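Local coordinates for protein Sfrice_029225 (Spodoptera frugiperda, PDB 6I50) that probably acts as a secreted cytokine of the tumour necrosis factor family, a trimer that engages TNF receptors, at residues A[6-11]-A[153-158]; A[62-67]-A[127-132]; A[84-89]-A[102-107]; A[89-94]-A[133-138]. All blocks are in the same frame, centred on the assembly; numbering follows the deposited sequence.

Contact 1 (A[6-11]-A[153-158])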
loop_
_atom_site.group_PDB
_atom_site.type_symbol
_atom_site.label_atom_id
_atom_site.label_comp_id
_atom_site.label_asym_id
_atom_site.label_seq_id
_atom_site.Cartn_x
_atom_site.Cartn_y
_atom_site.Cartn_z
ATOM N N ALA A 6 -4.546 -10.110 11.739
ATOM C CA ALA A 6 -4.788 -11.307 10.946
ATOM C C ALA A 6 -4.524 -10.995 9.480
ATOM O O ALA A 6 -4.705 -9.861 9.026
ATOM C CB ALA A 6 -6.220 -11.828 11.136
ATOM N N HIS A 7 -4.092 -12.019 8.747
ATOM C CA HIS A 7 -3.878 -11.928 7.311
ATOM C C HIS A 7 -4.563 -13.118 6.658
ATOM O O HIS A 7 -4.345 -14.257 7.073
ATOM C CB HIS A 7 -2.386 -11.928 6.962
ATOM C CG HIS A 7 -2.112 -11.826 5.494
ATOM N ND1 HIS A 7 -2.014 -10.617 4.837
ATOM C CD2 HIS A 7 -1.920 -12.782 4.553
ATOM C CE1 HIS A 7 -1.759 -10.833 3.558
ATOM N NE2 HIS A 7 -1.694 -12.137 3.361
ATOM N N PHE A 8 -5.411 -12.851 5.670
ATOM C CA PHE A 8 -6.121 -13.890 4.933
ATOM C C PHE A 8 -5.769 -13.751 3.462
ATOM O O PHE A 8 -5.806 -12.642 2.918
ATOM C CB PHE A 8 -7.635 -13.770 5.132
ATOM C CG PHE A 8 -8.039 -13.640 6.568
ATOM C CD1 PHE A 8 -8.185 -14.769 7.356
ATOM C CD2 PHE A 8 -8.239 -12.389 7.138
ATOM C CE1 PHE A 8 -8.548 -14.660 8.689
ATOM C CE2 PHE A 8 -8.608 -12.271 8.469
ATOM C CZ PHE A 8 -8.752 -13.413 9.246
ATOM N N HIS A 9 -5.435 -14.861 2.809
ATOM C CA HIS A 9 -5.003 -14.770 1.423
ATOM C C HIS A 9 -5.773 -15.758 0.555
ATOM O O HIS A 9 -6.449 -16.666 1.047
ATOM C CB HIS A 9 -3.477 -14.975 1.277
ATOM C CG HIS A 9 -2.958 -16.249 1.872
ATOM N ND1 HIS A 9 -1.716 -16.333 2.464
ATOM C CD2 HIS A 9 -3.488 -17.494 1.934
ATOM C CE1 HIS A 9 -1.510 -17.568 2.882
ATOM N NE2 HIS A 9 -2.568 -18.295 2.572
ATOM N N GLY A 10 -5.688 -15.541 -0.755
ATOM C CA GLY A 10 -6.429 -16.376 -1.683
ATOM C C GLY A 10 -5.912 -17.802 -1.659
ATOM O O GLY A 10 -4.704 -18.048 -1.666
ATOM N N ASN A 11 -6.845 -18.755 -1.639
ATOM C CA ASN A 11 -6.472 -20.166 -1.540
ATOM C C ASN A 11 -7.611 -21.004 -2.102
ATOM O O ASN A 11 -8.639 -21.172 -1.438
ATOM C CB ASN A 11 -6.170 -20.544 -0.094
ATOM C CG ASN A 11 -5.473 -21.884 0.028
ATOM O OD1 ASN A 11 -5.510 -22.704 -0.888
ATOM N ND2 ASN A 11 -4.831 -22.113 1.168
ATOM N N SER A 153 -3.613 -12.255 -4.016
ATOM C CA SER A 153 -4.833 -11.635 -3.504
ATOM C C SER A 153 -4.954 -11.903 -2.012
ATOM O O SER A 153 -4.706 -13.026 -1.563
ATOM C CB SER A 153 -6.082 -12.163 -4.232
ATOM O OG SER A 153 -6.040 -11.847 -5.618
ATOM N N PHE A 154 -5.329 -10.877 -1.243
ATOM C CA PHE A 154 -5.342 -11.027 0.210
ATOM C C PHE A 154 -6.063 -9.849 0.856
ATOM O O PHE A 154 -6.301 -8.814 0.229
ATOM C CB PHE A 154 -3.919 -11.142 0.767
ATOM C CG PHE A 154 -2.952 -10.133 0.192
ATOM C CD1 PHE A 154 -2.894 -8.841 0.694
ATOM C CD2 PHE A 154 -2.093 -10.485 -0.837
ATOM C CE1 PHE A 154 -2.009 -7.916 0.168
ATOM C CE2 PHE A 154 -1.203 -9.564 -1.365
ATOM C CZ PHE A 154 -1.155 -8.278 -0.853
ATOM N N ILE A 155 -6.387 -10.022 2.138
ATOM C CA ILE A 155 -6.933 -8.962 2.982
ATOM C C ILE A 155 -6.382 -9.165 4.387
ATOM O O ILE A 155 -6.359 -10.289 4.898
ATOM C CB ILE A 155 -8.479 -8.944 2.990
ATOM C CG1 ILE A 155 -9.005 -7.943 4.025
ATOM C CG2 ILE A 155 -9.060 -10.333 3.259
ATOM C CD1 ILE A 155 -10.501 -7.686 3.926
ATOM N N GLY A 156 -5.872 -8.093 4.984
ATOM C CA GLY A 156 -5.273 -8.188 6.297
ATOM C C GLY A 156 -5.560 -6.936 7.096
ATOM O O GLY A 156 -5.935 -5.892 6.551
ATOM N N LEU A 157 -5.405 -7.062 8.410
ATOM C CA LEU A 157 -5.636 -5.928 9.285
ATOM C C LEU A 157 -4.830 -6.098 10.558
ATOM O O LEU A 157 -4.631 -7.214 11.048
ATOM C CB LEU A 157 -7.117 -5.723 9.645
ATOM C CG LEU A 157 -8.274 -6.720 9.519
ATOM C CD1 LEU A 157 -7.910 -8.158 9.837
ATOM C CD2 LEU A 157 -9.407 -6.253 10.425
ATOM N N VAL A 158 -4.390 -4.960 11.091
ATOM C CA VAL A 158 -3.572 -4.895 12.292
ATOM C C VAL A 158 -4.151 -3.797 13.167
ATOM O O VAL A 158 -4.212 -2.637 12.745
ATOM C CB VAL A 158 -2.094 -4.600 11.972
ATOM C CG1 VAL A 158 -1.275 -4.545 13.260
ATOM C CG2 VAL A 158 -1.515 -5.625 10.995
#
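Phe8 and Ile155 make two backbone hydrogen bonds with each other, Phe8 N to Ile155 O at 2.8 Å and Ile155 N to Phe8 O at 2.8 Å. Ala6 and Leu157 form a second hydrogen-bonded pair, and Gly10 N adds a bond to Ser153 O at 2.8 Å. The two strands run antiparallel at 177°, with axes 4.6 Å apart. Ala6, Phe8, Ile155 and Leu157 point to one face of the sheet, His7, His9 and Phe154 to the other. On the first, Phe8 CB rests against Ile155 CG2 at 4.2 Å, while Leu157 CD1 and Ile155 O approach the rim of the Phe8 ring roughly level with it. On the second, His7 is opposite Gly156, whose lack of a side chain leaves room for the imidazole to lean diagonally toward Phe154. His7 CG is anti to the backbone N (chi1 -180°), and CE1 reaches Phe154 CB at 3.5 Å. The His7 and Phe154 ring planes are inclined at 37°. A hydrogen bond between ND1 and Tyr73 OH holds the His7 ring on its polar side. His7 and Phe154 also pack on Ala125 and Ala124 of a neighbouring subunit, whereas Phe8, Ile155 and Leu157 pack on Val62 of the opposing sheet. One face toward the trimer partner and the other toward the sandwich core is characteristic of the inner sheet of the TNF jelly roll.

Contact 2 (A[62-67]-A[127-132])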
loop_
_atom_site.group_PDB
_atom_site.type_symbol
_atom_site.label_atom_id
_atom_site.label_comp_id
_atom_site.label_asym_id
_atom_site.label_seq_id
_atom_site.Cartn_x
_atom_site.Cartn_y
_atom_site.Cartn_z
ATOM N N VAL A 62 -14.502 -10.907 6.991
ATOM C CA VAL A 62 -13.610 -10.767 8.136
ATOM C C VAL A 62 -14.430 -10.252 9.311
ATOM O O VAL A 62 -15.113 -9.228 9.203
ATOM C CB VAL A 62 -12.438 -9.826 7.819
ATOM C CG1 VAL A 62 -11.632 -9.566 9.075
ATOM C CG2 VAL A 62 -11.549 -10.434 6.741
ATOM N N HIS A 63 -14.367 -10.968 10.427
ATOM C CA HIS A 63 -15.175 -10.712 11.614
ATOM C C HIS A 63 -14.280 -10.025 12.647
ATOM O O HIS A 63 -13.363 -10.648 13.189
ATOM C CB HIS A 63 -15.733 -12.046 12.115
ATOM C CG HIS A 63 -16.680 -11.949 13.272
ATOM N ND1 HIS A 63 -16.848 -10.807 14.024
ATOM C CD2 HIS A 63 -17.496 -12.882 13.819
ATOM C CE1 HIS A 63 -17.736 -11.037 14.976
ATOM N NE2 HIS A 63 -18.142 -12.289 14.876
ATOM N N VAL A 64 -14.542 -8.741 12.913
ATOM C CA VAL A 64 -13.757 -7.943 13.857
ATOM C C VAL A 64 -14.311 -8.175 15.259
ATOM O O VAL A 64 -15.530 -8.141 15.464
ATOM C CB VAL A 64 -13.807 -6.446 13.486
ATOM C CG1 VAL A 64 -13.043 -5.585 14.510
ATOM C CG2 VAL A 64 -13.272 -6.215 12.063
ATOM N N HIS A 65 -13.421 -8.413 16.231
ATOM C CA HIS A 65 -13.839 -8.683 17.603
ATOM C C HIS A 65 -13.431 -7.610 18.604
ATOM O O HIS A 65 -13.852 -7.689 19.767
ATOM C CB HIS A 65 -13.279 -10.033 18.071
ATOM C CG HIS A 65 -13.716 -11.185 17.228
ATOM N ND1 HIS A 65 -15.017 -11.634 17.199
ATOM C CD2 HIS A 65 -13.026 -11.967 16.366
ATOM C CE1 HIS A 65 -15.108 -12.652 16.362
ATOM N NE2 HIS A 65 -13.914 -12.875 15.844
ATOM N N HIS A 66 -12.630 -6.622 18.197
ATOM C CA HIS A 66 -12.118 -5.610 19.111
ATOM C C HIS A 66 -12.193 -4.249 18.439
ATOM O O HIS A 66 -11.712 -4.079 17.314
ATOM C CB HIS A 66 -10.675 -5.911 19.519
ATOM C CG HIS A 66 -10.476 -7.303 20.016
ATOM N ND1 HIS A 66 -10.242 -8.368 19.170
ATOM C CD2 HIS A 66 -10.491 -7.810 21.270
ATOM C CE1 HIS A 66 -10.113 -9.471 19.886
ATOM N NE2 HIS A 66 -10.259 -9.159 21.164
ATOM N N THR A 67 -12.784 -3.287 19.139
ATOM C CA THR A 67 -12.918 -1.938 18.609
ATOM C C THR A 67 -11.577 -1.211 18.632
ATOM O O THR A 67 -10.825 -1.296 19.608
ATOM C CB THR A 67 -13.948 -1.169 19.433
ATOM O OG1 THR A 67 -15.213 -1.842 19.356
ATOM C CG2 THR A 67 -14.096 0.257 18.925
ATOM N N LEU A 127 -8.281 2.689 9.593
ATOM C CA LEU A 127 -9.739 2.737 9.623
ATOM C C LEU A 127 -10.250 2.432 11.023
ATOM O O LEU A 127 -9.705 1.572 11.719
ATOM C CB LEU A 127 -10.334 1.724 8.637
ATOM C CG LEU A 127 -10.006 1.926 7.156
ATOM C CD1 LEU A 127 -10.426 0.692 6.361
ATOM C CD2 LEU A 127 -10.673 3.192 6.621
ATOM N N PHE A 128 -11.294 3.138 11.445
ATOM C CA PHE A 128 -11.937 2.801 12.703
ATOM C C PHE A 128 -12.885 1.634 12.475
ATOM O O PHE A 128 -13.761 1.699 11.609
ATOM C CB PHE A 128 -12.700 3.991 13.279
ATOM C CG PHE A 128 -13.517 3.634 14.480
ATOM C CD1 PHE A 128 -12.926 3.551 15.735
ATOM C CD2 PHE A 128 -14.864 3.322 14.350
ATOM C CE1 PHE A 128 -13.671 3.188 16.841
ATOM C CE2 PHE A 128 -15.613 2.966 15.453
ATOM C CZ PHE A 128 -15.018 2.897 16.697
ATOM N N LEU A 129 -12.714 0.573 13.259
ATOM C CA LEU A 129 -13.570 -0.604 13.177
ATOM C C LEU A 129 -14.122 -0.924 14.557
ATOM O O LEU A 129 -13.427 -0.760 15.565
ATOM C CB LEU A 129 -12.806 -1.817 12.637
ATOM C CG LEU A 129 -12.119 -1.620 11.280
ATOM C CD1 LEU A 129 -11.278 -2.830 10.925
ATOM C CD2 LEU A 129 -13.145 -1.353 10.191
ATOM N N LYS A 130 -15.375 -1.374 14.599
ATOM C CA LYS A 130 -16.025 -1.757 15.845
ATOM C C LYS A 130 -16.048 -3.272 16.002
ATOM O O LYS A 130 -16.183 -4.014 15.026
ATOM C CB LYS A 130 -17.468 -1.245 15.902
ATOM C CG LYS A 130 -17.615 0.254 15.894
ATOM C CD LYS A 130 -19.020 0.671 16.309
ATOM C CE LYS A 130 -19.276 0.363 17.772
ATOM N NZ LYS A 130 -20.342 1.242 18.329
ATOM N N ALA A 131 -15.942 -3.725 17.252
ATOM C CA ALA A 131 -16.272 -5.107 17.562
ATOM C C ALA A 131 -17.636 -5.442 16.970
ATOM O O ALA A 131 -18.588 -4.664 17.092
ATOM C CB ALA A 131 -16.271 -5.333 19.079
ATOM N N GLY A 132 -17.713 -6.584 16.286
ATOM C CA GLY A 132 -18.928 -6.985 15.611
ATOM C C GLY A 132 -19.014 -6.587 14.151
ATOM O O GLY A 132 -19.923 -7.049 13.451
#
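Two neighbouring crossovers between the sheets of the sandwich meet here, the loop through Val64 and Thr67 against the turn through Lys130, Ala131 and Gly132. Gly132 N donates to Val64 O at 2.8 Å, from a position tilted 34° out of the carbonyl plane; His63 ND1 adds a weak bond to the same oxygen. The second polar tie uses a side chain. Thr67 OG1 is anti to its own carbonyl carbon (chi1 -60°) and accepts a bond from Ala131 N at 2.9 Å that is almost straight, 174° at the hydrogen. In the jelly roll of the TNF family the chain passes repeatedly between two sheets; here strand 62-63 leads across into strand 68-80, and strand 117-129 leads back into strand 134-139. The bonds therefore join the two passages where they turn. Val64 divides its methyls between the partners: CG1 lies 3.5 Å from Lys130 O, while CG2 meets Leu129 CD1 at 4.1 Å, the two side chains crossing at about a right angle. Thr67 CG2 approaches the Phe128 ring obliquely, 3.6 Å from CZ, and Thr67 CA makes a CA-H...O contact with Leu129 O at 3.3 Å. Phe128 also packs on Trp45 of a neighbouring subunit, and Lys130 NZ forms a salt bridge with Asp165.

Contact 3 (A[84-89]-A[102-107])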
loop_
_atom_site.group_PDB
_atom_site.type_symbol
_atom_site.label_atom_id
_atom_site.label_comp_id
_atom_site.label_asym_id
_atom_site.label_seq_id
_atom_site.Cartn_x
_atom_site.Cartn_y
_atom_site.Cartn_z
ATOM N N THR A 84 -12.178 -1.829 -17.131
ATOM C CA THR A 84 -12.103 -1.324 -15.767
ATOM C C THR A 84 -12.308 -2.460 -14.780
ATOM O O THR A 84 -13.246 -3.254 -14.922
ATOM C CB THR A 84 -13.152 -0.237 -15.526
ATOM O OG1 THR A 84 -12.931 0.854 -16.431
ATOM C CG2 THR A 84 -13.087 0.265 -14.094
ATOM N N ILE A 85 -11.424 -2.539 -13.789
ATOM C CA ILE A 85 -11.576 -3.442 -12.659
ATOM C C ILE A 85 -11.511 -2.595 -11.396
ATOM O O ILE A 85 -10.713 -1.653 -11.310
ATOM C CB ILE A 85 -10.508 -4.556 -12.660
ATOM C CG1 ILE A 85 -9.108 -3.987 -12.896
ATOM C CG2 ILE A 85 -10.814 -5.578 -13.749
ATOM C CD1 ILE A 85 -8.310 -3.767 -11.634
ATOM N N SER A 86 -12.379 -2.903 -10.437
ATOM C CA SER A 86 -12.459 -2.093 -9.233
ATOM C C SER A 86 -13.108 -2.918 -8.134
ATOM O O SER A 86 -14.009 -3.720 -8.402
ATOM C CB SER A 86 -13.249 -0.802 -9.493
ATOM O OG SER A 86 -13.385 -0.020 -8.316
ATOM N N TRP A 87 -12.636 -2.729 -6.907
ATOM C CA TRP A 87 -13.253 -3.358 -5.747
ATOM C C TRP A 87 -13.588 -2.315 -4.688
ATOM O O TRP A 87 -13.034 -1.206 -4.665
ATOM C CB TRP A 87 -12.364 -4.464 -5.140
ATOM C CG TRP A 87 -10.981 -4.061 -4.690
ATOM C CD1 TRP A 87 -9.805 -4.339 -5.326
ATOM C CD2 TRP A 87 -10.632 -3.372 -3.482
ATOM N NE1 TRP A 87 -8.741 -3.852 -4.596
ATOM C CE2 TRP A 87 -9.222 -3.249 -3.462
ATOM C CE3 TRP A 87 -11.370 -2.837 -2.421
ATOM C CZ2 TRP A 87 -8.542 -2.608 -2.427
ATOM C CZ3 TRP A 87 -10.693 -2.200 -1.394
ATOM C CH2 TRP A 87 -9.292 -2.087 -1.408
ATOM N N VAL A 88 -14.518 -2.694 -3.810
ATOM C CA VAL A 88 -14.912 -1.890 -2.658
ATOM C C VAL A 88 -14.845 -2.760 -1.412
ATOM O O VAL A 88 -15.132 -3.961 -1.459
ATOM C CB VAL A 88 -16.326 -1.287 -2.816
ATOM C CG1 VAL A 88 -16.288 -0.109 -3.784
ATOM C CG2 VAL A 88 -17.306 -2.341 -3.284
ATOM N N LEU A 89 -14.454 -2.149 -0.296
ATOM C CA LEU A 89 -14.443 -2.807 1.001
ATOM C C LEU A 89 -15.721 -2.411 1.732
ATOM O O LEU A 89 -15.916 -1.233 2.031
ATOM C CB LEU A 89 -13.204 -2.387 1.795
ATOM C CG LEU A 89 -13.109 -2.983 3.198
ATOM C CD1 LEU A 89 -12.931 -4.493 3.122
ATOM C CD2 LEU A 89 -11.976 -2.355 3.997
ATOM N N LEU A 102 -15.773 1.577 2.863
ATOM C CA LEU A 102 -14.654 2.185 3.572
ATOM C C LEU A 102 -13.473 2.482 2.670
ATOM O O LEU A 102 -12.723 3.424 2.940
ATOM C CB LEU A 102 -14.178 1.272 4.708
ATOM C CG LEU A 102 -15.233 0.922 5.759
ATOM C CD1 LEU A 102 -14.568 0.230 6.938
ATOM C CD2 LEU A 102 -15.969 2.174 6.208
ATOM N N LEU A 103 -13.300 1.695 1.610
ATOM C CA LEU A 103 -12.113 1.750 0.768
ATOM C C LEU A 103 -12.501 1.323 -0.637
ATOM O O LEU A 103 -13.369 0.468 -0.817
ATOM C CB LEU A 103 -11.019 0.832 1.327
ATOM C CG LEU A 103 -9.537 1.126 1.203
ATOM C CD1 LEU A 103 -9.224 2.535 1.684
ATOM C CD2 LEU A 103 -8.789 0.087 2.036
ATOM N N GLN A 104 -11.854 1.924 -1.634
ATOM C CA GLN A 104 -12.099 1.551 -3.020
ATOM C C GLN A 104 -10.803 1.649 -3.809
ATOM O O GLN A 104 -9.978 2.532 -3.558
ATOM C CB GLN A 104 -13.170 2.434 -3.666
ATOM C CG GLN A 104 -13.534 2.012 -5.090
ATOM C CD GLN A 104 -14.802 2.669 -5.592
ATOM O OE1 GLN A 104 -15.439 3.438 -4.879
ATOM N NE2 GLN A 104 -15.176 2.363 -6.828
ATOM N N CYS A 105 -10.635 0.726 -4.755
ATOM C CA CYS A 105 -9.494 0.669 -5.655
ATOM C C CYS A 105 -10.016 0.535 -7.078
ATOM O O CYS A 105 -11.043 -0.106 -7.309
ATOM C CB CYS A 105 -8.582 -0.519 -5.305
ATOM S SG CYS A 105 -7.022 -0.619 -6.193
ATOM N N ALA A 106 -9.315 1.148 -8.036
ATOM C CA ALA A 106 -9.749 1.037 -9.423
ATOM C C ALA A 106 -8.544 1.077 -10.350
ATOM O O ALA A 106 -7.555 1.760 -10.081
ATOM C CB ALA A 106 -10.740 2.147 -9.797
ATOM N N GLN A 107 -8.634 0.324 -11.441
ATOM C CA GLN A 107 -7.651 0.373 -12.515
ATOM C C GLN A 107 -8.394 0.289 -13.836
ATOM O O GLN A 107 -9.367 -0.460 -13.953
ATOM C CB GLN A 107 -6.633 -0.767 -12.397
ATOM C CG GLN A 107 -5.299 -0.537 -13.106
ATOM C CD GLN A 107 -5.350 -0.827 -14.597
ATOM O OE1 GLN A 107 -4.500 -0.360 -15.362
ATOM N NE2 GLN A 107 -6.340 -1.609 -15.017
#
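Cys105 CB sits over one face of the Trp87 indole, 3.6 Å from the centroid of the five-membered ring and 27° off its normal. Its closest ring atoms include CE2, at 3.4 Å from Cys105 CB. The sulfur stands off more obliquely, with Cys105 SG 4.7 Å from the same centroid. Trp87 CG lies between the backbone N and the carbonyl carbon (chi1 58°), from where the indole extends alongside Leu103, its CZ3 4.1 Å from Leu103 CB. On the opposite face of the hairpin Ser86 OG donates to Cys105 O at 2.6 Å. Trp87 N, at 3.1 Å, reaches Cys105 O from the other side of the carbonyl plane, so two donors grip that oxygen. Ser86 OG in turn accepts a weak bond from Gln104 NE2, whose extended chain runs beside Val88. At the far end Leu89 faces two residues at once: Leu89 N bonds Leu103 O, and Leu102 N bonds Leu89 O at 2.9 Å, a pattern consistent with a beta bulge that leaves the buried Leu103 N without a partner. Further out, the Cys105–Cys121 disulfide and the hydrogen bond of Trp87 NE1 with Cys121 O tie this layer to strand 117-129. Gln75 NE2 and Ser120 OG of a neighbouring subunit bond Gln104 O and Ala106 N respectively. The CH-pi contact thus joins neighbouring strands of one sheet, while the disulfide and the NE1 bond carry the same residue pair across to the other.

Contact 4 (A[89-94]-A[133-138])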
loop_
_atom_site.group_PDB
_atom_site.type_symbol
_atom_site.label_atom_id
_atom_site.label_comp_id
_atom_site.label_asym_id
_atom_site.label_seq_id
_atom_site.Cartn_x
_atom_site.Cartn_y
_atom_site.Cartn_z
ATOM N N LEU A 89 -14.454 -2.149 -0.296
ATOM C CA LEU A 89 -14.443 -2.807 1.001
ATOM C C LEU A 89 -15.721 -2.411 1.732
ATOM O O LEU A 89 -15.916 -1.233 2.031
ATOM C CB LEU A 89 -13.204 -2.387 1.795
ATOM C CG LEU A 89 -13.109 -2.983 3.198
ATOM C CD1 LEU A 89 -12.931 -4.493 3.122
ATOM C CD2 LEU A 89 -11.976 -2.355 3.997
ATOM N N HIS A 90 -16.590 -3.385 2.002
ATOM C CA HIS A 90 -17.887 -3.134 2.620
ATOM C C HIS A 90 -17.863 -3.496 4.097
ATOM O O HIS A 90 -17.449 -4.598 4.465
ATOM C CB HIS A 90 -18.984 -3.937 1.922
ATOM C CG HIS A 90 -19.396 -3.365 0.604
ATOM N ND1 HIS A 90 -19.861 -4.145 -0.433
ATOM C CD2 HIS A 90 -19.417 -2.087 0.155
ATOM C CE1 HIS A 90 -20.153 -3.371 -1.464
ATOM N NE2 HIS A 90 -19.891 -2.118 -1.133
ATOM N N ARG A 91 -18.342 -2.582 4.934
ATOM C CA ARG A 91 -18.465 -2.807 6.366
ATOM C C ARG A 91 -19.936 -2.954 6.735
ATOM O O ARG A 91 -20.769 -2.117 6.362
ATOM C CB ARG A 91 -17.838 -1.657 7.161
ATOM C CG ARG A 91 -17.678 -1.970 8.645
ATOM C CD ARG A 91 -18.599 -1.126 9.499
ATOM N NE ARG A 91 -18.401 0.300 9.273
ATOM C CZ ARG A 91 -17.435 1.023 9.831
ATOM N NH1 ARG A 91 -17.337 2.321 9.562
ATOM N NH2 ARG A 91 -16.561 0.456 10.654
ATOM N N THR A 92 -20.256 -4.028 7.451
ATOM C CA THR A 92 -21.593 -4.258 7.962
ATOM C C THR A 92 -21.502 -4.507 9.459
ATOM O O THR A 92 -20.445 -4.850 9.992
ATOM C CB THR A 92 -22.280 -5.449 7.270
ATOM O OG1 THR A 92 -21.430 -6.601 7.343
ATOM C CG2 THR A 92 -22.581 -5.130 5.804
ATOM N N ASN A 93 -22.629 -4.327 10.137
ATOM C CA ASN A 93 -22.691 -4.488 11.580
ATOM C C ASN A 93 -24.160 -4.535 11.954
ATOM O O ASN A 93 -24.999 -3.957 11.261
ATOM C CB ASN A 93 -21.971 -3.334 12.304
ATOM C CG ASN A 93 -21.868 -3.544 13.806
ATOM O OD1 ASN A 93 -22.872 -3.542 14.506
ATOM N ND2 ASN A 93 -20.642 -3.700 14.310
ATOM N N ALA A 94 -24.467 -5.241 13.041
ATOM C CA ALA A 94 -25.859 -5.333 13.475
ATOM C C ALA A 94 -26.465 -3.964 13.747
ATOM O O ALA A 94 -27.690 -3.806 13.660
ATOM C CB ALA A 94 -25.967 -6.209 14.726
ATOM N N ASP A 133 -18.109 -5.737 13.670
ATOM C CA ASP A 133 -18.086 -5.409 12.250
ATOM C C ASP A 133 -17.741 -6.639 11.425
ATOM O O ASP A 133 -16.942 -7.482 11.842
ATOM C CB ASP A 133 -17.054 -4.324 11.953
ATOM C CG ASP A 133 -17.520 -2.932 12.328
ATOM O OD1 ASP A 133 -18.669 -2.767 12.792
ATOM O OD2 ASP A 133 -16.718 -1.988 12.146
ATOM N N ARG A 134 -18.342 -6.730 10.242
ATOM C CA ARG A 134 -17.911 -7.651 9.202
ATOM C C ARG A 134 -17.380 -6.843 8.026
ATOM O O ARG A 134 -17.938 -5.792 7.680
ATOM C CB ARG A 134 -19.052 -8.564 8.743
ATOM C CG ARG A 134 -19.166 -9.862 9.531
ATOM C CD ARG A 134 -19.540 -9.626 10.985
ATOM N NE ARG A 134 -20.020 -10.849 11.617
ATOM C CZ ARG A 134 -20.548 -10.912 12.834
ATOM N NH1 ARG A 134 -20.659 -9.814 13.571
ATOM N NH2 ARG A 134 -20.968 -12.077 13.322
ATOM N N LEU A 135 -16.291 -7.327 7.430
ATOM C CA LEU A 135 -15.690 -6.704 6.259
ATOM C C LEU A 135 -15.718 -7.690 5.107
ATOM O O LEU A 135 -15.312 -8.843 5.272
ATOM C CB LEU A 135 -14.248 -6.274 6.525
ATOM C CG LEU A 135 -14.040 -5.290 7.676
ATOM C CD1 LEU A 135 -12.547 -5.042 7.878
ATOM C CD2 LEU A 135 -14.768 -3.983 7.415
ATOM N N ALA A 136 -16.180 -7.233 3.948
ATOM C CA ALA A 136 -16.155 -8.028 2.728
ATOM C C ALA A 136 -15.615 -7.179 1.590
ATOM O O ALA A 136 -15.792 -5.959 1.574
ATOM C CB ALA A 136 -17.549 -8.545 2.355
ATOM N N VAL A 137 -14.959 -7.833 0.639
ATOM C CA VAL A 137 -14.495 -7.184 -0.582
ATOM C C VAL A 137 -15.417 -7.613 -1.713
ATOM O O VAL A 137 -15.597 -8.813 -1.952
ATOM C CB VAL A 137 -13.037 -7.547 -0.904
ATOM C CG1 VAL A 137 -12.531 -6.693 -2.058
ATOM C CG2 VAL A 137 -12.149 -7.365 0.314
ATOM N N ARG A 138 -15.997 -6.642 -2.414
ATOM C CA ARG A 138 -16.807 -6.912 -3.593
ATOM C C ARG A 138 -16.228 -6.164 -4.783
ATOM O O ARG A 138 -15.645 -5.091 -4.633
ATOM C CB ARG A 138 -18.271 -6.485 -3.397
ATOM C CG ARG A 138 -19.063 -7.380 -2.464
ATOM C CD ARG A 138 -20.535 -6.980 -2.411
ATOM N NE ARG A 138 -21.283 -7.910 -1.571
ATOM C CZ ARG A 138 -21.319 -7.850 -0.240
ATOM N NH1 ARG A 138 -20.674 -6.886 0.397
ATOM N NH2 ARG A 138 -22.009 -8.747 0.454
#
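Arg91 passes first Leu135 and then Asp133. Its CB is 3.9 Å from Leu135 CD2, and CG comes closer to the same methyl, at 3.7 Å. CG is anti to the backbone N; beyond it a chi2 of -112° brings CD to 3.4 Å from Asp133 OD2, and a further bend at chi3 turns the chain toward the guanidinium. At the tip NH2 donates to Asp133 OD2 at 2.9 Å, a salt bridge made on the syn side but 35° out of the carboxylate plane. NH2 also bonds Phe128 O, and NH1 pairs with Glu100. The other carboxylate oxygen, Asp133 OD1, takes a bond from Asn93 ND2 at 2.7 Å on its anti side, the amide and carboxylate planes being nearly perpendicular; Lys130 N is a further donor to OD2. Several donors thus surround this buried acid, which would be expected to favour its ionised form. On the opposite face Arg138 NH1 donates to His90 ND1 at 3.0 Å, close to the imidazole plane; since ND1 is the acceptor, the ring is probably neutral. Arg138 NE has its own partner in Asp34 O. Between the two faces runs the antiparallel ladder, including His90 N to Ala136 O at 2.7 Å, its strand axes at 151°. Strand 84-92 is flanked in its sheet by 100-108 and 134-139, with 62-63 lying beyond the latter, while Leu89 CD1 and Val137 CG2, 4.1 Å apart, face strand 68-80 of the other sheet.

Contacts 1 and 3 are buried, contact 4 is partly so, and contact 2 lies at the surface. Contact 1 belongs to the inner sheet, whereas contacts 3 and 4 share Leu89 and strand 84-92 in the other sheet, pairing its two sides. Contact 2 joins the crossovers between the sheets and adjoins contact 4 directly, through probable hydrogen bonds of Val62 N with Leu135 O and Val64 N with Asp133 O. The sheets meet in the core where Ile155 of contact 1 packs on Leu89 and Val137. Chemistry follows place: apolar and aromatic packing in contact 1, an indole packed against a disulfide-bonded cysteine in contact 3, charged groups in contact 4 and loop hydrogen bonds in contact 2.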